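Local coordinates for protein glutathione S-transferase delta (Bombyx mori, PDB 3VK9) that probably catalyses the conjugation of reduced glutathione to electrophilic compounds, as glutathione transferases do, and is built as a homodimer, at residues A[9-14]-A[52-57]; A[97-102]-A[158-163]; A[138-143]-A[178-183]. All coordinates share one frame; numbering follows the deposited sequence. Where two conformers were deposited one is given.

Contact 1: A[9-14]-A[52-57]; sequences PGSAPC and HTVPTL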
loop_
_atom_site.group_PDB
_atom_site.type_symbol
_atom_site.label_atom_id
_atom_site.label_comp_id
_atom_site.label_asym_id
_atom_site.label_seq_id
_atom_site.Cartn_x
_atom_site.Cartn_y
_atom_site.Cartn_z
ATOM N N PRO A 9 3.233 5.187 20.469
ATOM C CA PRO A 9 2.102 4.279 20.711
ATOM C C PRO A 9 0.795 4.695 20.032
ATOM O O PRO A 9 -0.018 3.825 19.754
ATOM C CB PRO A 9 1.950 4.299 22.239
ATOM C CG PRO A 9 2.568 5.569 22.665
ATOM C CD PRO A 9 3.702 5.826 21.710
ATOM N N GLY A 10 0.592 5.986 19.774
ATOM C CA GLY A 10 -0.675 6.443 19.231
ATOM C C GLY A 10 -0.862 6.088 17.766
ATOM O O GLY A 10 -1.990 6.047 17.248
ATOM N N SER A 11 0.256 5.835 17.097
ATOM C CA SER A 11 0.289 5.691 15.650
ATOM C C SER A 11 -0.215 4.324 15.217
ATOM O O SER A 11 0.331 3.295 15.636
ATOM C CB SER A 11 1.718 5.915 15.150
ATOM O OG SER A 11 2.025 5.095 14.039
ATOM N N ALA A 12 -1.259 4.317 14.385
ATOM C CA ALA A 12 -1.852 3.057 13.918
ATOM C C ALA A 12 -0.830 2.140 13.239
ATOM O O ALA A 12 -0.765 0.951 13.547
ATOM C CB ALA A 12 -3.059 3.313 13.001
ATOM N N PRO A 13 -0.023 2.675 12.312
ATOM C CA PRO A 13 0.943 1.734 11.727
ATOM C C PRO A 13 1.901 1.169 12.760
ATOM O O PRO A 13 2.315 0.026 12.619
ATOM C CB PRO A 13 1.680 2.581 10.673
ATOM C CG PRO A 13 1.203 3.983 10.866
ATOM C CD PRO A 13 -0.138 3.899 11.508
ATOM N N CYS A 14 2.238 1.941 13.795
ATOM C CA CYS A 14 3.083 1.418 14.860
ATOM C C CYS A 14 2.378 0.303 15.615
ATOM O O CYS A 14 2.991 -0.695 15.939
ATOM C CB CYS A 14 3.482 2.524 15.839
ATOM S SG CYS A 14 4.717 3.649 15.143
ATOM N N HIS A 52 11.372 10.137 7.448
ATOM C CA HIS A 52 11.073 10.621 8.794
ATOM C C HIS A 52 9.681 10.274 9.322
ATOM O O HIS A 52 8.956 11.146 9.795
ATOM C CB HIS A 52 11.369 12.129 8.954
ATOM C CG HIS A 52 10.623 13.028 8.013
ATOM N ND1 HIS A 52 9.317 13.420 8.228
ATOM C CD2 HIS A 52 11.024 13.677 6.893
ATOM C CE1 HIS A 52 8.936 14.241 7.268
ATOM N NE2 HIS A 52 9.953 14.411 6.440
ATOM N N THR A 53 9.335 8.991 9.251
ATOM C CA THR A 53 8.071 8.485 9.779
ATOM C C THR A 53 8.322 7.424 10.845
ATOM O O THR A 53 9.462 6.975 11.048
ATOM C CB THR A 53 7.247 7.816 8.671
ATOM O OG1 THR A 53 8.011 6.751 8.092
ATOM C CG2 THR A 53 6.854 8.837 7.580
ATOM N N VAL A 54 7.251 7.032 11.528
ATOM C CA VAL A 54 7.271 5.835 12.363
ATOM C C VAL A 54 6.188 4.910 11.854
ATOM O O VAL A 54 5.208 5.373 11.273
ATOM C CB VAL A 54 7.036 6.156 13.838
ATOM C CG1 VAL A 54 8.259 6.898 14.427
ATOM C CG2 VAL A 54 5.786 6.974 14.003
ATOM N N PRO A 55 6.361 3.594 12.056
ATOM C CA PRO A 55 7.504 3.011 12.763
ATOM C C PRO A 55 8.725 2.873 11.866
ATOM O O PRO A 55 8.594 2.864 10.640
ATOM C CB PRO A 55 6.997 1.614 13.107
ATOM C CG PRO A 55 6.135 1.260 11.932
ATOM C CD PRO A 55 5.432 2.556 11.573
ATOM N N THR A 56 9.903 2.740 12.466
ATOM C CA THR A 56 11.070 2.315 11.704
ATOM C C THR A 56 11.704 1.118 12.412
ATOM O O THR A 56 12.101 1.203 13.584
ATOM C CB THR A 56 12.121 3.452 11.535
ATOM O OG1 THR A 56 11.491 4.628 11.008
ATOM C CG2 THR A 56 13.250 3.027 10.609
ATOM N N LEU A 57 11.787 0.009 11.691
ATOM C CA LEU A 57 12.374 -1.224 12.194
ATOM C C LEU A 57 13.857 -1.229 11.787
ATOM O O LEU A 57 14.166 -1.021 10.622
ATOM C CB LEU A 57 11.634 -2.399 11.544
ATOM C CG LEU A 57 11.875 -3.859 11.972
ATOM C CD1 LEU A 57 13.124 -4.466 11.363
ATOM C CD2 LEU A 57 11.863 -3.981 13.479
#
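Cys14, in the first turn of helix 12-24, turns its thiol onto Val54 and Pro55, and the peptide bond joining those two is cis. This is the cis-proline loop of the thioredoxin fold, just before strand 56-59 and facing the first turn of helix 12-24. SG lies anti to the carbonyl carbon (chi1 -73°), a setting that carries it over the pyrrolidine ring of Pro55 almost directly above the ring nitrogen, with Cys14 SG 3.5 Å from Pro55 N. The same sulphur also reaches Pro55 CB at 3.7 Å and the valine, whose CB is 3.7 Å from Cys14 SG; the sulphur therefore fills the angle between the two side chains. Pro13 approaches the proline from another direction, its CB 3.9 Å from Pro55 CD, so one ring touches the other near a corner without stacking. Beyond the contact, Pro55 rests on Leu5 of strand 4-7 and Ile70 of helix 67-78, which places it in the core between sheet and helices. In glutathione transferases generally, the cis-proline segment and the start of this helix border the glutathione site. Ser11 marks that start as the N-cap: its side chain lies 4.2 Å from the valine, measured from Ser11 OG to Val54 CG2, while Cys14 N donates to Ser11 OG over 3.2 Å at 158°.

Contact 2: A[97-102]-A[158-163]; sequences QRLYFD and DLSLIA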
loop_
_atom_site.group_PDB
_atom_site.type_symbol
_atom_site.label_atom_id
_atom_site.label_comp_id
_atom_site.label_asym_id
_atom_site.label_seq_id
_atom_site.Cartn_x
_atom_site.Cartn_y
_atom_site.Cartn_z
ATOM N N GLN A 97 -3.610 -8.519 -0.538
ATOM C CA GLN A 97 -4.696 -7.673 -1.036
ATOM C C GLN A 97 -5.277 -6.823 0.083
ATOM O O GLN A 97 -5.458 -5.614 -0.080
ATOM C CB GLN A 97 -5.833 -8.477 -1.684
ATOM C CG GLN A 97 -7.033 -7.592 -1.957
ATOM C CD GLN A 97 -8.087 -8.250 -2.799
ATOM O OE1 GLN A 97 -7.927 -9.384 -3.244
ATOM N NE2 GLN A 97 -9.182 -7.545 -3.020
ATOM N N ARG A 98 -5.568 -7.452 1.219
ATOM C CA ARG A 98 -6.178 -6.721 2.331
ATOM C C ARG A 98 -5.219 -5.659 2.876
ATOM O O ARG A 98 -5.658 -4.591 3.297
ATOM C CB ARG A 98 -6.649 -7.662 3.456
ATOM C CG ARG A 98 -7.700 -8.686 3.032
ATOM C CD ARG A 98 -8.973 -8.031 2.506
ATOM N NE ARG A 98 -10.035 -9.019 2.347
ATOM C CZ ARG A 98 -10.678 -9.255 1.213
ATOM N NH1 ARG A 98 -10.409 -8.551 0.128
ATOM N NH2 ARG A 98 -11.613 -10.190 1.173
ATOM N N LEU A 99 -3.915 -5.951 2.866
ATOM C CA LEU A 99 -2.925 -4.961 3.299
ATOM C C LEU A 99 -2.929 -3.719 2.396
ATOM O O LEU A 99 -2.888 -2.592 2.891
ATOM C CB LEU A 99 -1.522 -5.579 3.415
ATOM C CG LEU A 99 -1.315 -6.571 4.576
ATOM C CD1 LEU A 99 0.036 -7.302 4.445
ATOM C CD2 LEU A 99 -1.456 -5.875 5.934
ATOM N N TYR A 100 -3.002 -3.927 1.079
ATOM C CA TYR A 100 -3.073 -2.811 0.141
ATOM C C TYR A 100 -4.399 -2.046 0.227
ATOM O O TYR A 100 -4.429 -0.822 0.086
ATOM C CB TYR A 100 -2.741 -3.270 -1.278
ATOM C CG TYR A 100 -1.274 -3.552 -1.395
ATOM C CD1 TYR A 100 -0.364 -2.494 -1.458
ATOM C CD2 TYR A 100 -0.781 -4.859 -1.380
ATOM C CE1 TYR A 100 0.981 -2.712 -1.540
ATOM C CE2 TYR A 100 0.596 -5.094 -1.458
ATOM C CZ TYR A 100 1.461 -4.004 -1.539
ATOM O OH TYR A 100 2.814 -4.166 -1.612
ATOM N N PHE A 101 -5.478 -2.765 0.504
ATOM C CA PHE A 101 -6.765 -2.137 0.801
ATOM C C PHE A 101 -6.635 -1.218 2.019
ATOM O O PHE A 101 -7.133 -0.095 2.029
ATOM C CB PHE A 101 -7.815 -3.212 1.073
ATOM C CG PHE A 101 -9.090 -2.682 1.670
ATOM C CD1 PHE A 101 -10.024 -1.999 0.878
ATOM C CD2 PHE A 101 -9.384 -2.902 3.015
ATOM C CE1 PHE A 101 -11.217 -1.527 1.426
ATOM C CE2 PHE A 101 -10.569 -2.425 3.576
ATOM C CZ PHE A 101 -11.485 -1.731 2.772
ATOM N N ASP A 102 -5.972 -1.720 3.054
ATOM C CA ASP A 102 -5.737 -0.957 4.270
ATOM C C ASP A 102 -4.998 0.370 3.994
ATOM O O ASP A 102 -5.519 1.455 4.288
ATOM C CB ASP A 102 -4.966 -1.802 5.295
ATOM C CG ASP A 102 -4.735 -1.056 6.607
ATOM O OD1 ASP A 102 -5.663 -0.308 7.026
ATOM O OD2 ASP A 102 -3.636 -1.219 7.197
ATOM N N ASP A 158 -5.566 -8.752 9.482
ATOM C CA ASP A 158 -6.445 -8.351 10.584
ATOM C C ASP A 158 -5.741 -7.323 11.492
ATOM O O ASP A 158 -6.312 -6.313 11.896
ATOM C CB ASP A 158 -6.882 -9.578 11.406
ATOM C CG ASP A 158 -7.651 -10.612 10.573
ATOM O OD1 ASP A 158 -8.815 -10.341 10.203
ATOM O OD2 ASP A 158 -7.095 -11.696 10.301
ATOM N N LEU A 159 -4.491 -7.586 11.818
ATOM C CA LEU A 159 -3.793 -6.764 12.789
ATOM C C LEU A 159 -3.543 -5.339 12.263
ATOM O O LEU A 159 -3.699 -4.353 12.984
ATOM C CB LEU A 159 -2.475 -7.443 13.198
ATOM C CG LEU A 159 -2.563 -8.866 13.768
ATOM C CD1 LEU A 159 -1.158 -9.408 14.155
ATOM C CD2 LEU A 159 -3.501 -8.915 14.956
ATOM N N SER A 160 -3.156 -5.239 11.004
ATOM C CA SER A 160 -2.963 -3.935 10.375
ATOM C C SER A 160 -4.308 -3.213 10.239
ATOM O O SER A 160 -4.423 -2.036 10.571
ATOM C CB SER A 160 -2.286 -4.094 9.012
ATOM O OG SER A 160 -2.045 -2.836 8.422
ATOM N N LEU A 161 -5.326 -3.928 9.766
ATOM C CA LEU A 161 -6.641 -3.316 9.581
ATOM C C LEU A 161 -7.281 -2.899 10.899
ATOM O O LEU A 161 -7.975 -1.880 10.963
ATOM C CB LEU A 161 -7.593 -4.225 8.785
ATOM C CG LEU A 161 -7.547 -4.053 7.255
ATOM C CD1 LEU A 161 -8.234 -5.216 6.512
ATOM C CD2 LEU A 161 -8.119 -2.699 6.794
ATOM N N ILE A 162 -7.063 -3.677 11.955
ATOM C CA ILE A 162 -7.690 -3.307 13.201
ATOM C C ILE A 162 -7.001 -2.097 13.804
ATOM O O ILE A 162 -7.656 -1.247 14.382
ATOM C CB ILE A 162 -7.870 -4.480 14.210
ATOM C CG1 ILE A 162 -8.949 -4.095 15.236
ATOM C CG2 ILE A 162 -6.569 -4.813 14.905
ATOM C CD1 ILE A 162 -9.578 -5.259 15.951
ATOM N N ALA A 163 -5.685 -1.978 13.614
ATOM C CA ALA A 163 -4.989 -0.786 14.083
ATOM C C ALA A 163 -5.558 0.459 13.400
ATOM O O ALA A 163 -5.748 1.502 14.041
ATOM C CB ALA A 163 -3.486 -0.890 13.852
#
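Asp102 reaches across from helix 89-119 to Ser160 and Leu161 of helix 156-167, two nearly parallel neighbours in the helical C-terminal domain of the glutathione transferase fold. Their short segments run at 16° to each other with axes 9.4 Å apart. The aspartate can be followed outward atom by atom. Its CB packs on the leucine, with Asp102 CB 3.6 Å from Leu161 CD2, and aspartate and leucine lie alongside, pointing opposite ways. With CG anti to the backbone N (chi1 -178°), the carboxylate is carried over to the second helix. There the oxygens part company. Asp102 OD1 passes 3.4 Å from Leu161 CD2 and takes a hydrogen bond from Ser164. OD2 accepts from the serine over a short 2.6 Å between Ser160 OG and Asp102 OD2, on the anti side and 29° out of the carboxylate plane; Arg68 adds a salt bridge to this same oxygen. Apolar groups flank the polar centre: Leu99 CD2 lies 3.7 Å from Ser160 CB, and Phe101 CD2 meets Leu161 CD2 at 4.0 Å, the leucine side chain set roughly perpendicular to the phenylalanine. Near the start of helix 156-167, Asp158 accepts from Thr155 N, a bond consistent with the N-capping box (Ser/Thr-X-X-Asp) known in this helix of glutathione transferases. Tyr100 turns to the dimer interface and stacks on Tyr100 of the second subunit. Two hydroxyls and an arginine thus satisfy a buried carboxylate, and would probably keep it ionised despite its apolar surroundings.

Contact 3: A[138-143]-A[178-183]; sequences LLDKFL and YANVKR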
loop_
_atom_site.group_PDB
_atom_site.type_symbol
_atom_site.label_atom_id
_atom_site.label_comp_id
_atom_site.label_asym_id
_atom_site.label_seq_id
_atom_site.Cartn_x
_atom_site.Cartn_y
_atom_site.Cartn_z
ATOM N N LEU A 138 -17.073 -1.819 1.952
ATOM C CA LEU A 138 -16.206 -2.823 1.330
ATOM C C LEU A 138 -15.673 -3.816 2.369
ATOM O O LEU A 138 -15.658 -5.031 2.132
ATOM C CB LEU A 138 -15.047 -2.151 0.591
ATOM C CG LEU A 138 -15.441 -1.400 -0.694
ATOM C CD1 LEU A 138 -14.269 -0.554 -1.220
ATOM C CD2 LEU A 138 -15.914 -2.374 -1.769
ATOM N N LEU A 139 -15.258 -3.306 3.527
ATOM C CA LEU A 139 -14.732 -4.175 4.583
ATOM C C LEU A 139 -15.849 -5.106 5.042
ATOM O O LEU A 139 -15.651 -6.307 5.240
ATOM C CB LEU A 139 -14.220 -3.346 5.771
ATOM C CG LEU A 139 -13.643 -4.133 6.949
ATOM C CD1 LEU A 139 -12.622 -5.171 6.485
ATOM C CD2 LEU A 139 -13.007 -3.207 7.993
ATOM N N ASP A 140 -17.032 -4.530 5.189
ATOM C CA ASP A 140 -18.175 -5.290 5.675
ATOM C C ASP A 140 -18.498 -6.415 4.674
ATOM O O ASP A 140 -18.868 -7.519 5.071
ATOM C CB ASP A 140 -19.361 -4.354 5.908
ATOM C CG ASP A 140 -20.494 -5.021 6.695
ATOM O OD1 ASP A 140 -20.310 -5.292 7.889
ATOM O OD2 ASP A 140 -21.565 -5.245 6.119
ATOM N N LYS A 141 -18.309 -6.150 3.382
ATOM C CA LYS A 141 -18.525 -7.185 2.367
ATOM C C LYS A 141 -17.459 -8.274 2.455
ATOM O O LYS A 141 -17.790 -9.464 2.455
ATOM C CB LYS A 141 -18.561 -6.595 0.954
ATOM C CG LYS A 141 -19.721 -7.103 0.084
ATOM C CD LYS A 141 -19.699 -8.616 -0.067
ATOM C CE LYS A 141 -20.594 -9.098 -1.210
ATOM N NZ LYS A 141 -22.051 -9.130 -0.856
ATOM N N PHE A 142 -16.187 -7.871 2.545
ATOM C CA PHE A 142 -15.074 -8.811 2.703
ATOM C C PHE A 142 -15.334 -9.785 3.852
ATOM O O PHE A 142 -14.884 -10.927 3.825
ATOM C CB PHE A 142 -13.757 -8.075 2.994
ATOM C CG PHE A 142 -13.362 -7.077 1.938
ATOM C CD1 PHE A 142 -13.858 -7.171 0.642
ATOM C CD2 PHE A 142 -12.507 -6.036 2.246
ATOM C CE1 PHE A 142 -13.499 -6.237 -0.320
ATOM C CE2 PHE A 142 -12.146 -5.106 1.286
ATOM C CZ PHE A 142 -12.649 -5.210 0.001
ATOM N N LEU A 143 -16.064 -9.313 4.858
ATOM C CA LEU A 143 -16.268 -10.047 6.098
ATOM C C LEU A 143 -17.563 -10.864 6.077
ATOM O O LEU A 143 -17.868 -11.594 7.028
ATOM C CB LEU A 143 -16.260 -9.059 7.277
ATOM C CG LEU A 143 -14.857 -8.546 7.602
ATOM C CD1 LEU A 143 -14.895 -7.394 8.629
ATOM C CD2 LEU A 143 -13.987 -9.710 8.084
ATOM N N TYR A 178 -21.726 -1.206 10.860
ATOM C CA TYR A 178 -21.544 -2.285 9.899
ATOM C C TYR A 178 -21.403 -3.588 10.665
ATOM O O TYR A 178 -20.391 -3.820 11.337
ATOM C CB TYR A 178 -20.334 -1.990 9.002
ATOM C CG TYR A 178 -20.527 -0.688 8.268
ATOM C CD1 TYR A 178 -20.015 0.504 8.770
ATOM C CD2 TYR A 178 -21.275 -0.634 7.094
ATOM C CE1 TYR A 178 -20.220 1.715 8.108
ATOM C CE2 TYR A 178 -21.486 0.573 6.423
ATOM C CZ TYR A 178 -20.957 1.742 6.932
ATOM O OH TYR A 178 -21.156 2.937 6.259
ATOM N N ALA A 179 -22.440 -4.423 10.568
ATOM C CA ALA A 179 -22.584 -5.604 11.416
ATOM C C ALA A 179 -21.412 -6.579 11.327
ATOM O O ALA A 179 -20.912 -7.062 12.356
ATOM C CB ALA A 179 -23.927 -6.320 11.124
ATOM N N ASN A 180 -20.964 -6.879 10.109
ATOM C CA ASN A 180 -19.814 -7.771 9.969
ATOM C C ASN A 180 -18.531 -7.156 10.523
ATOM O O ASN A 180 -17.724 -7.847 11.162
ATOM C CB ASN A 180 -19.605 -8.178 8.518
ATOM C CG ASN A 180 -20.781 -8.932 7.961
ATOM O OD1 ASN A 180 -21.462 -9.654 8.691
ATOM N ND2 ASN A 180 -21.035 -8.770 6.660
ATOM N N VAL A 181 -18.331 -5.863 10.263
ATOM C CA VAL A 181 -17.176 -5.160 10.809
ATOM C C VAL A 181 -17.218 -5.239 12.346
ATOM O O VAL A 181 -16.216 -5.564 12.992
ATOM C CB VAL A 181 -17.099 -3.683 10.339
ATOM C CG1 VAL A 181 -15.941 -2.966 11.030
ATOM C CG2 VAL A 181 -16.943 -3.592 8.785
ATOM N N LYS A 182 -18.390 -4.965 12.920
ATOM C CA LYS A 182 -18.559 -4.998 14.378
ATOM C C LYS A 182 -18.179 -6.378 14.933
ATOM O O LYS A 182 -17.432 -6.472 15.905
ATOM C CB LYS A 182 -19.997 -4.632 14.746
ATOM C CG LYS A 182 -20.305 -4.596 16.259
ATOM C CD LYS A 182 -21.771 -4.276 16.482
ATOM C CE LYS A 182 -22.161 -4.359 17.949
ATOM N NZ LYS A 182 -23.432 -3.616 18.192
ATOM N N ARG A 183 -18.685 -7.441 14.298
ATOM C CA ARG A 183 -18.394 -8.821 14.702
ATOM C C ARG A 183 -16.889 -9.111 14.660
ATOM O O ARG A 183 -16.292 -9.574 15.634
ATOM C CB ARG A 183 -19.148 -9.811 13.803
ATOM C CG ARG A 183 -18.765 -11.258 14.049
ATOM C CD ARG A 183 -19.527 -12.257 13.160
ATOM N NE ARG A 183 -19.598 -11.893 11.737
ATOM C CZ ARG A 183 -18.583 -11.947 10.873
ATOM N NH1 ARG A 183 -17.370 -12.315 11.271
ATOM N NH2 ARG A 183 -18.773 -11.609 9.604
#
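Asp140 holds its CG anti to the backbone N (chi1 -168°), whereas Asn180 has its CG beside the backbone N and anti to the carbonyl carbon; the two side chains consequently stand roughly perpendicular, with carboxylate and amide planes nearly parallel. OD1 thereby reaches the first turn of the second helix. It accepts from Val181 N through its anti lone pair, Asp140 OD1 to Val181 N being 3.1 Å at 150°, and more weakly from the neighbouring amide, Asn180 N, at 2.8 Å. In return, Asn180 ND2 donates to the backbone Asp140 O over 3.0 Å, and the same nitrogen also donates to Glu144 OE1, its stronger partner. The motif is an aspartate supplied by one helix to the first-turn N-H groups of another, which have no acceptor within their own helix: helix 126-142 is ending where helix 179-191 begins, just after the N-cap residue Tyr178, and their segments meet at 69° within the helical domain of the glutathione transferase fold. An alanine in place of Asp140 would probably leave the Val181 and Asn180 N-H groups without their carboxylate acceptor and weaken the hold on this helix start. Beneath the polar pair, Val181 CG2 packs on Leu139 CG at 3.8 Å, and Leu143 CB lies 3.7 Å from Asn180 CB. Arg183 closes the far end. Bent at its third torsion, its chain brings the guanidinium edge to the residue just past helix 126-142, where Arg183 NH2 donates to Leu143 O at 2.7 Å with the oxygen close to the guanidinium plane; NH1 meanwhile binds the carbonyl of Gln146.

Taken in order, the three contacts trace a path across the subunit. Contact 1 lies in the thioredoxin-like N-terminal domain and closes before the others open; contacts 2 and 3 belong to the helical part, and their segments alternate along the chain. Centres of contacts 1 and 2 are about 15 Å apart, those of 2 and 3 about 13 Å, while the centres of contacts 1 and 3 are about 26 Å apart, on opposite sides of the chain's centre. Contact 2 is thus the middle link: Ala163 packs against Ala12 on one side, and Arg98 and Phe101 meet Phe142 on the other. Continuous packing therefore joins the probable glutathione-binding domain to the outer helices.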